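Local atomic coordinates of BlEst2 (Bacillus licheniformis, PDB entry 6WPX), a protein that probably hydrolyses ester bonds as an esterase or lipase, here held in a propeptide form in which its C-terminal domain exerts an autoinhibitory effect. Residues K112-Y118 and V138-L144; V407-S413 and S448-S454; S151-A157 and A346-E350. One frame throughout, in Å; residues are numbered along the deposited sequence.

Contact 1: residues K112-Y118 and V138-L144; sequences KVILVSY and VERVITL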
loop_
_atom_site.group_PDB
_atom_site.type_symbol
_atom_site.label_atom_id
_atom_site.label_comp_id
_atom_site.label_asym_id
_atom_site.label_seq_id
_atom_site.Cartn_x
_atom_site.Cartn_y
_atom_site.Cartn_z
ATOM N N LYS A 112 -16.192 -18.394 20.992
ATOM C CA LYS A 112 -15.294 -17.944 19.926
ATOM C C LYS A 112 -15.944 -16.858 19.101
ATOM O O LYS A 112 -17.165 -16.832 18.909
ATOM C CB LYS A 112 -14.811 -19.099 19.030
ATOM C CG LYS A 112 -13.807 -20.020 19.715
ATOM C CD LYS A 112 -13.178 -20.956 18.717
ATOM C CE LYS A 112 -12.647 -22.207 19.363
ATOM N NZ LYS A 112 -11.493 -22.750 18.603
ATOM N N VAL A 113 -15.126 -15.908 18.702
ATOM C CA VAL A 113 -15.570 -14.755 17.941
ATOM C C VAL A 113 -15.079 -14.839 16.504
ATOM O O VAL A 113 -14.209 -15.650 16.170
ATOM C CB VAL A 113 -15.131 -13.427 18.620
ATOM C CG1 VAL A 113 -15.616 -13.351 20.062
ATOM C CG2 VAL A 113 -13.614 -13.228 18.546
ATOM N N ILE A 114 -15.614 -13.954 15.664
ATOM C CA ILE A 114 -15.196 -13.826 14.273
ATOM C C ILE A 114 -14.389 -12.535 14.230
ATOM O O ILE A 114 -14.791 -11.557 14.846
ATOM C CB ILE A 114 -16.441 -13.738 13.348
ATOM C CG1 ILE A 114 -17.176 -15.093 13.270
ATOM C CG2 ILE A 114 -16.072 -13.194 11.929
ATOM C CD1 ILE A 114 -18.611 -14.946 12.707
ATOM N N LEU A 115 -13.277 -12.521 13.510
ATOM C CA LEU A 115 -12.580 -11.250 13.315
ATOM C C LEU A 115 -12.974 -10.703 11.959
ATOM O O LEU A 115 -12.900 -11.430 10.960
ATOM C CB LEU A 115 -11.053 -11.390 13.409
ATOM C CG LEU A 115 -10.464 -11.866 14.745
ATOM C CD1 LEU A 115 -8.970 -11.962 14.647
ATOM C CD2 LEU A 115 -10.833 -10.924 15.893
ATOM N N VAL A 116 -13.417 -9.428 11.930
ATOM C CA VAL A 116 -13.650 -8.678 10.690
ATOM C C VAL A 116 -12.600 -7.598 10.780
ATOM O O VAL A 116 -12.670 -6.735 11.647
ATOM C CB VAL A 116 -15.081 -8.155 10.419
ATOM C CG1 VAL A 116 -15.083 -7.224 9.187
ATOM C CG2 VAL A 116 -16.032 -9.335 10.173
ATOM N N SER A 117 -11.562 -7.735 9.965
ATOM C CA SER A 117 -10.389 -6.897 10.041
ATOM C C SER A 117 -10.115 -6.101 8.797
ATOM O O SER A 117 -10.044 -6.642 7.701
ATOM C CB SER A 117 -9.190 -7.764 10.387
ATOM O OG SER A 117 -9.481 -8.474 11.580
ATOM N N TYR A 118 -9.867 -4.823 8.982
ATOM C CA TYR A 118 -9.612 -3.908 7.884
ATOM C C TYR A 118 -8.162 -3.551 7.710
ATOM O O TYR A 118 -7.500 -3.225 8.692
ATOM C CB TYR A 118 -10.406 -2.629 8.179
ATOM C CG TYR A 118 -10.113 -1.422 7.302
ATOM C CD1 TYR A 118 -10.229 -1.500 5.912
ATOM C CD2 TYR A 118 -9.948 -0.158 7.866
ATOM C CE1 TYR A 118 -10.136 -0.363 5.112
ATOM C CE2 TYR A 118 -9.849 0.985 7.076
ATOM C CZ TYR A 118 -9.934 0.879 5.703
ATOM O OH TYR A 118 -9.810 2.013 4.945
ATOM N N VAL A 138 -10.914 -17.575 18.402
ATOM C CA VAL A 138 -11.447 -17.137 17.110
ATOM C C VAL A 138 -11.866 -18.291 16.245
ATOM O O VAL A 138 -11.109 -19.240 16.081
ATOM C CB VAL A 138 -10.419 -16.201 16.392
ATOM C CG1 VAL A 138 -10.903 -15.771 14.997
ATOM C CG2 VAL A 138 -10.087 -14.978 17.247
ATOM N N GLU A 139 -13.057 -18.175 15.636
ATOM C CA GLU A 139 -13.618 -19.185 14.741
ATOM C C GLU A 139 -13.157 -18.943 13.301
ATOM O O GLU A 139 -12.852 -19.898 12.578
ATOM C CB GLU A 139 -15.159 -19.193 14.873
ATOM C CG GLU A 139 -15.851 -20.395 14.238
ATOM C CD GLU A 139 -16.401 -20.104 12.851
ATOM O OE1 GLU A 139 -16.872 -18.969 12.619
ATOM O OE2 GLU A 139 -16.358 -21.013 11.994
ATOM N N ARG A 140 -13.106 -17.667 12.882
ATOM C CA ARG A 140 -12.718 -17.307 11.533
ATOM C C ARG A 140 -12.310 -15.857 11.443
ATOM O O ARG A 140 -12.639 -15.047 12.319
ATOM C CB ARG A 140 -13.839 -17.634 10.509
ATOM C CG ARG A 140 -15.106 -16.788 10.666
ATOM C CD ARG A 140 -16.177 -17.185 9.659
ATOM N NE ARG A 140 -16.601 -18.578 9.841
ATOM C CZ ARG A 140 -17.290 -19.272 8.946
ATOM N NH1 ARG A 140 -17.656 -18.709 7.797
ATOM N NH2 ARG A 140 -17.637 -20.527 9.197
ATOM N N VAL A 141 -11.631 -15.541 10.358
ATOM C CA VAL A 141 -11.154 -14.200 10.048
ATOM C C VAL A 141 -11.596 -13.802 8.636
ATOM O O VAL A 141 -11.338 -14.514 7.669
ATOM C CB VAL A 141 -9.618 -14.102 10.209
ATOM C CG1 VAL A 141 -9.110 -12.683 9.934
ATOM C CG2 VAL A 141 -9.179 -14.570 11.596
ATOM N N ILE A 142 -12.190 -12.609 8.533
ATOM C CA ILE A 142 -12.544 -11.963 7.279
ATOM C C ILE A 142 -11.700 -10.680 7.210
ATOM O O ILE A 142 -11.751 -9.851 8.105
ATOM C CB ILE A 142 -14.058 -11.696 7.185
ATOM C CG1 ILE A 142 -14.854 -13.019 7.297
ATOM C CG2 ILE A 142 -14.399 -10.877 5.902
ATOM C CD1 ILE A 142 -16.220 -12.844 7.827
ATOM N N THR A 143 -10.903 -10.543 6.166
ATOM C CA THR A 143 -10.067 -9.360 5.986
ATOM C C THR A 143 -10.648 -8.507 4.860
ATOM O O THR A 143 -11.053 -9.046 3.838
ATOM C CB THR A 143 -8.590 -9.707 5.800
ATOM O OG1 THR A 143 -8.358 -10.223 4.490
ATOM C CG2 THR A 143 -8.046 -10.641 6.888
ATOM N N LEU A 144 -10.674 -7.181 5.062
ATOM C CA LEU A 144 -11.194 -6.208 4.115
ATOM C C LEU A 144 -10.037 -5.310 3.677
ATOM O O LEU A 144 -9.524 -4.532 4.484
ATOM C CB LEU A 144 -12.297 -5.339 4.780
ATOM C CG LEU A 144 -13.426 -6.071 5.575
ATOM C CD1 LEU A 144 -14.392 -5.064 6.214
ATOM C CD2 LEU A 144 -14.180 -7.040 4.698
#
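The ring of Tyr118 meets Leu144 with its edge: CD1 comes to 3.4 Å from Leu144 O, near the ring plane. The same ring stacks with His254, and its OH hydrogen-bonds to His254 O. At the other end of the contact the guanidinium of Arg140 takes the carboxylate of Glu139 at its edge. The grip is side-on and two-pronged: Arg140 NE lies 2.8 Å from Glu139 OE1, and Arg140 NH2 lies 3.1 Å from Glu139 OE2, which sits in the guanidinium plane. A bend at chi3 (62°) turns the arginine back to its neighbour. NH1 bonds to Leu270 O and Ile273 O, so the buried group is held from more than one direction. Arg140 CG lies alongside Ile114 CG1 at 3.7 Å, pointing the same way.

These two parallel strands flank helix 121-131 in sequence and form a beta-alpha-beta unit of the central sheet. In alpha/beta hydrolases the tight turn after the equivalent of strand 113-118 usually carries the nucleophile. Nearly straight backbone bonds tie the strands, among them Ser117 N to Ile142 O at 2.8 Å (174°). Glu139 is an extra residue where the chain turns a corner: Val113 pairs with Val138, but Leu115 with Val141. On the face toward helix 121-131, Leu115 crosses Val138 at about a right angle, CG to CG1 3.9 Å. On the other face Val116 CG1 meets Leu144 CD1 at 3.7 Å.

Contact 2: residues V407-S413 and S448-S454; sequences VKASVRS and SVTIDLS
Asp452, whose CB touches Ser410 OG across the strands at 3.5 Å, has a carboxylate oxygen that two groups grip. OD1 takes a salt bridge from Arg293 NH1 and a hydrogen bond with Thr466 OG1. OD2 accepts from Trp161 NE1. These three partners satisfy a buried carboxylate and would probably keep it ionised.

The contact belongs to an antiparallel sheet near the C-terminal end of the chain. The two strands are neighbours there but do not form a hairpin, because strand 420-431 comes between them in sequence and lies beyond strand 407-417. Three hydrogen-bonded pairs set the register: Lys408 with Ser454, Ser410 with Asp452, and Arg412 with Thr450. The shortest of the six bonds runs from Thr450 N to Arg412 O, 2.7 Å, with the donor close to the line of the carbonyl. Ser410 OG sits between its backbone N and carbonyl carbon (chi1 63°), which places it over Asp452 CB.

The other face is largely apolar and partly covered by helix 432-438. There Val411 lies alongside Ile451, with CG2 at 4.1 Å from CG1. It also crosses Val449 at a slant, its CG1 3.8 Å from Val449 CG1. Ala409 CB touches two neighbours on the facing strand, Ile451 CG2 at 3.9 Å and Leu453 CD2 at 3.6 Å.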
loop_
_atom_site.group_PDB
_atom_site.type_symbol
_atom_site.label_atom_id
_atom_site.label_comp_id
_atom_site.label_asym_id
_atom_site.label_seq_id
_atom_site.Cartn_x
_atom_site.Cartn_y
_atom_site.Cartn_z
ATOM N N VAL A 407 21.010 2.473 -22.873
ATOM C CA VAL A 407 20.324 2.382 -21.555
ATOM C C VAL A 407 21.285 2.564 -20.386
ATOM O O VAL A 407 22.203 1.776 -20.246
ATOM C CB VAL A 407 19.527 1.076 -21.361
ATOM C CG1 VAL A 407 18.926 1.018 -19.965
ATOM C CG2 VAL A 407 18.470 0.845 -22.421
ATOM N N LYS A 408 20.975 3.516 -19.511
ATOM C CA LYS A 408 21.762 3.789 -18.311
ATOM C C LYS A 408 20.879 3.563 -17.074
ATOM O O LYS A 408 19.648 3.694 -17.164
ATOM C CB LYS A 408 22.312 5.224 -18.319
ATOM C CG LYS A 408 23.396 5.470 -19.370
ATOM C CD LYS A 408 24.792 5.050 -18.895
ATOM C CE LYS A 408 25.824 5.181 -19.989
ATOM N NZ LYS A 408 27.114 4.555 -19.603
ATOM N N ALA A 409 21.507 3.197 -15.935
ATOM C CA ALA A 409 20.838 2.942 -14.667
ATOM C C ALA A 409 21.670 3.461 -13.515
ATOM O O ALA A 409 22.807 3.033 -13.341
ATOM C CB ALA A 409 20.596 1.459 -14.490
ATOM N N SER A 410 21.112 4.385 -12.731
ATOM C CA SER A 410 21.782 4.930 -11.543
ATOM C C SER A 410 21.025 4.401 -10.319
ATOM O O SER A 410 19.790 4.357 -10.322
ATOM C CB SER A 410 21.834 6.454 -11.585
ATOM O OG SER A 410 20.528 7.002 -11.571
ATOM N N VAL A 411 21.749 3.897 -9.331
ATOM C CA VAL A 411 21.167 3.289 -8.141
ATOM C C VAL A 411 21.282 4.165 -6.885
ATOM O O VAL A 411 22.365 4.663 -6.584
ATOM C CB VAL A 411 21.786 1.883 -7.925
ATOM C CG1 VAL A 411 21.300 1.245 -6.625
ATOM C CG2 VAL A 411 21.478 0.977 -9.110
ATOM N N ARG A 412 20.161 4.340 -6.169
ATOM C CA ARG A 412 20.039 5.019 -4.873
ATOM C C ARG A 412 19.406 3.979 -3.962
ATOM O O ARG A 412 18.472 3.299 -4.383
ATOM C CB ARG A 412 19.151 6.265 -4.954
ATOM C CG ARG A 412 19.888 7.477 -5.490
ATOM C CD ARG A 412 18.943 8.587 -5.932
ATOM N NE ARG A 412 19.668 9.526 -6.780
ATOM C CZ ARG A 412 20.237 10.641 -6.344
ATOM N NH1 ARG A 412 20.948 11.396 -7.173
ATOM N NH2 ARG A 412 20.106 11.011 -5.076
ATOM N N SER A 413 19.970 3.771 -2.773
ATOM C CA SER A 413 19.424 2.763 -1.882
ATOM C C SER A 413 19.463 3.176 -0.412
ATOM O O SER A 413 20.226 4.069 -0.024
ATOM C CB SER A 413 20.129 1.423 -2.087
ATOM O OG SER A 413 21.502 1.574 -1.779
ATOM N N SER A 448 15.485 -0.636 0.407
ATOM C CA SER A 448 14.684 0.027 -0.587
ATOM C C SER A 448 15.684 0.432 -1.660
ATOM O O SER A 448 16.656 1.098 -1.357
ATOM C CB SER A 448 13.937 1.226 -0.033
ATOM O OG SER A 448 13.284 1.783 -1.158
ATOM N N VAL A 449 15.498 -0.050 -2.891
ATOM C CA VAL A 449 16.391 0.253 -3.985
ATOM C C VAL A 449 15.653 1.006 -5.049
ATOM O O VAL A 449 14.613 0.565 -5.509
ATOM C CB VAL A 449 17.125 -1.001 -4.534
ATOM C CG1 VAL A 449 18.213 -0.599 -5.523
ATOM C CG2 VAL A 449 17.727 -1.827 -3.395
ATOM N N THR A 450 16.185 2.172 -5.410
ATOM C CA THR A 450 15.654 3.017 -6.471
ATOM C C THR A 450 16.605 2.935 -7.648
ATOM O O THR A 450 17.759 3.328 -7.528
ATOM C CB THR A 450 15.458 4.456 -5.992
ATOM O OG1 THR A 450 14.463 4.473 -4.975
ATOM C CG2 THR A 450 14.986 5.360 -7.105
ATOM N N ILE A 451 16.117 2.456 -8.793
ATOM C CA ILE A 451 16.910 2.339 -10.014
ATOM C C ILE A 451 16.341 3.308 -11.027
ATOM O O ILE A 451 15.209 3.129 -11.485
ATOM C CB ILE A 451 16.969 0.875 -10.563
ATOM C CG1 ILE A 451 17.520 -0.118 -9.503
ATOM C CG2 ILE A 451 17.795 0.802 -11.872
ATOM C CD1 ILE A 451 16.444 -1.001 -8.937
ATOM N N ASP A 452 17.106 4.352 -11.350
ATOM C CA ASP A 452 16.673 5.326 -12.350
ATOM C C ASP A 452 17.223 4.953 -13.711
ATOM O O ASP A 452 18.443 4.930 -13.908
ATOM C CB ASP A 452 17.063 6.767 -11.959
ATOM C CG ASP A 452 15.924 7.404 -11.174
ATOM O OD1 ASP A 452 14.909 7.802 -11.811
ATOM O OD2 ASP A 452 16.012 7.445 -9.921
ATOM N N LEU A 453 16.311 4.633 -14.629
ATOM C CA LEU A 453 16.598 4.249 -15.999
ATOM C C LEU A 453 16.391 5.398 -16.945
ATOM O O LEU A 453 15.395 6.111 -16.857
ATOM C CB LEU A 453 15.691 3.089 -16.441
ATOM C CG LEU A 453 15.802 1.755 -15.712
ATOM C CD1 LEU A 453 14.860 0.753 -16.331
ATOM C CD2 LEU A 453 17.219 1.174 -15.811
ATOM N N SER A 454 17.313 5.532 -17.903
ATOM C CA SER A 454 17.281 6.517 -18.973
ATOM C C SER A 454 17.836 5.863 -20.244
ATOM O O SER A 454 18.544 4.861 -20.173
ATOM C CB SER A 454 18.128 7.738 -18.613
ATOM O OG SER A 454 19.473 7.358 -18.376
#

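Contact 3: residues S151-A157 and A346-E350; sequences SQLADLA and ADVFE
Val348 points at helix 152-157 and fits its two methyls against different parts of it. CG1 stands anti to the backbone N (chi1 161°), which puts it 3.6 Å from Ala157 CB and 3.5 Å from Leu153 O. CG2 faces the start of the helix, 4.1 Å from Ala154 CB. Phe349 leaves its backbone in another direction, but the far end of its ring swings back to the helix. Its side chain crosses that of Leu156 at about a right angle, and CZ lies 3.7 Å from Leu156 CD2. The ring meets the leucine and Ala157 obliquely. Leu380 of strand 377-386 touches both Leu156 and Phe349.

Asp347 crosses Leu153 at about a right angle, OD2 against CD1. No direct hydrogen bond joins the two segments. Instead a water accepts from Ser151 OG at 2.6 Å and donates to Asp347 OD2 at 2.8 Å. Ser151 is the N-cap of the helix: its OG accepts from Ala154 N at 3.1 Å and more weakly from Leu153 N. With an alanine in place of Ser151, the amides of Leu153 and Ala154 would probably be left without their cap, and the bridging water would lose the hydroxyl that donates to it. The positive end of the helix dipole may help stabilise the charge on Asp347 nearby.

This is a capped helix start packed under a loop, here the one between strands 341-344 and 353-360. It joins the alpha/beta-hydrolase part, to which the helix belongs, to the C-terminal beta region.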
loop_
_atom_site.group_PDB
_atom_site.type_symbol
_atom_site.label_atom_id
_atom_site.label_comp_id
_atom_site.label_asym_id
_atom_site.label_seq_id
_atom_site.Cartn_x
_atom_site.Cartn_y
_atom_site.Cartn_z
ATOM N N SER A 151 2.290 -3.314 0.817
ATOM C CA SER A 151 1.852 -2.124 0.134
ATOM C C SER A 151 2.991 -1.518 -0.698
ATOM O O SER A 151 4.046 -1.182 -0.141
ATOM C CB SER A 151 1.358 -1.111 1.160
ATOM O OG SER A 151 1.197 0.140 0.517
ATOM N N GLN A 152 2.774 -1.380 -2.024
ATOM C CA GLN A 152 3.764 -0.737 -2.919
ATOM C C GLN A 152 3.878 0.764 -2.579
ATOM O O GLN A 152 4.905 1.383 -2.839
ATOM C CB GLN A 152 3.444 -0.945 -4.408
ATOM C CG GLN A 152 3.479 -2.433 -4.854
ATOM C CD GLN A 152 2.092 -3.069 -4.789
ATOM O OE1 GLN A 152 1.226 -2.675 -3.986
ATOM N NE2 GLN A 152 1.872 -4.090 -5.618
ATOM N N LEU A 153 2.836 1.319 -1.952
ATOM C CA LEU A 153 2.842 2.706 -1.487
ATOM C C LEU A 153 3.747 2.829 -0.255
ATOM O O LEU A 153 4.436 3.837 -0.108
ATOM C CB LEU A 153 1.422 3.179 -1.202
ATOM C CG LEU A 153 0.575 3.427 -2.467
ATOM C CD1 LEU A 153 -0.904 3.608 -2.095
ATOM C CD2 LEU A 153 1.109 4.666 -3.250
ATOM N N ALA A 154 3.775 1.779 0.614
ATOM C CA ALA A 154 4.709 1.770 1.736
ATOM C C ALA A 154 6.132 1.646 1.173
ATOM O O ALA A 154 7.017 2.316 1.678
ATOM C CB ALA A 154 4.403 0.625 2.703
ATOM N N ASP A 155 6.337 0.835 0.092
ATOM C CA ASP A 155 7.651 0.702 -0.550
ATOM C C ASP A 155 8.097 2.056 -1.045
ATOM O O ASP A 155 9.263 2.414 -0.880
ATOM C CB ASP A 155 7.612 -0.255 -1.741
ATOM C CG ASP A 155 7.307 -1.670 -1.355
ATOM O OD1 ASP A 155 7.309 -1.967 -0.145
ATOM O OD2 ASP A 155 7.112 -2.499 -2.263
ATOM N N LEU A 156 7.154 2.807 -1.640
ATOM C CA LEU A 156 7.388 4.160 -2.134
ATOM C C LEU A 156 7.790 5.096 -1.004
ATOM O O LEU A 156 8.799 5.793 -1.145
ATOM C CB LEU A 156 6.161 4.709 -2.908
ATOM C CG LEU A 156 6.237 6.167 -3.368
ATOM C CD1 LEU A 156 7.349 6.380 -4.423
ATOM C CD2 LEU A 156 4.877 6.637 -3.925
ATOM N N ALA A 157 7.028 5.104 0.112
ATOM C CA ALA A 157 7.288 5.948 1.288
ATOM C C ALA A 157 8.697 5.746 1.880
ATOM O O ALA A 157 9.265 6.676 2.444
ATOM C CB ALA A 157 6.259 5.663 2.367
ATOM N N ALA A 346 -3.537 9.808 1.430
ATOM C CA ALA A 346 -4.241 8.948 2.396
ATOM C C ALA A 346 -3.343 7.800 2.841
ATOM O O ALA A 346 -2.263 7.670 2.302
ATOM C CB ALA A 346 -5.468 8.434 1.719
ATOM N N ASP A 347 -3.828 7.005 3.793
ATOM C CA ASP A 347 -3.130 5.794 4.305
ATOM C C ASP A 347 -1.659 6.106 4.620
ATOM O O ASP A 347 -1.381 6.975 5.432
ATOM C CB ASP A 347 -3.411 4.534 3.459
ATOM C CG ASP A 347 -3.079 4.516 1.951
ATOM O OD1 ASP A 347 -3.913 4.960 1.155
ATOM O OD2 ASP A 347 -1.987 4.039 1.594
ATOM N N VAL A 348 -0.774 5.344 4.004
ATOM C CA VAL A 348 0.699 5.451 4.098
ATOM C C VAL A 348 1.138 6.907 3.963
ATOM O O VAL A 348 2.058 7.255 4.658
ATOM C CB VAL A 348 1.306 4.528 3.039
ATOM C CG1 VAL A 348 2.733 4.884 2.717
ATOM C CG2 VAL A 348 1.168 3.090 3.478
ATOM N N PHE A 349 0.488 7.697 3.103
ATOM C CA PHE A 349 0.890 9.096 2.962
ATOM C C PHE A 349 -0.079 10.055 3.689
ATOM O O PHE A 349 -0.052 11.257 3.419
ATOM C CB PHE A 349 1.060 9.484 1.474
ATOM C CG PHE A 349 2.298 8.922 0.811
ATOM C CD1 PHE A 349 2.271 7.684 0.185
ATOM C CD2 PHE A 349 3.486 9.635 0.808
ATOM C CE1 PHE A 349 3.423 7.165 -0.427
ATOM C CE2 PHE A 349 4.640 9.112 0.200
ATOM C CZ PHE A 349 4.597 7.891 -0.424
ATOM N N GLU A 350 -0.890 9.557 4.644
ATOM C CA GLU A 350 -1.789 10.419 5.421
ATOM C C GLU A 350 -1.030 11.649 5.988
ATOM O O GLU A 350 0.106 11.517 6.468
ATOM C CB GLU A 350 -2.421 9.623 6.575
ATOM C CG GLU A 350 -3.407 10.398 7.430
ATOM C CD GLU A 350 -4.211 9.510 8.349
ATOM O OE1 GLU A 350 -5.371 9.205 7.996
ATOM O OE2 GLU A 350 -3.660 9.051 9.375
HETATM O O HOH W 1 -1.051 1.426 1.007
#

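In the fold
Contact 3 lies near the middle of the chain, and the other two lie on opposite sides of the chain's centre. Contact 1 is in the sheet of the alpha/beta part, with its centre 25 Å from that of contact 3 and nearest atoms about 7 Å apart. Strand 138-144 leads on to helix 152-157, so the chain itself connects them. Contacts 2 and 3 have centres 20 Å apart and just touch, Ser448 OG lying 4.1 Å from Asp155 O. Contacts 1 and 2 stay apart, nearest atoms about 24 Å. The series thus runs from the probable catalytic fold through a joint to the C-terminal region, whose autoinhibitory effect is reported.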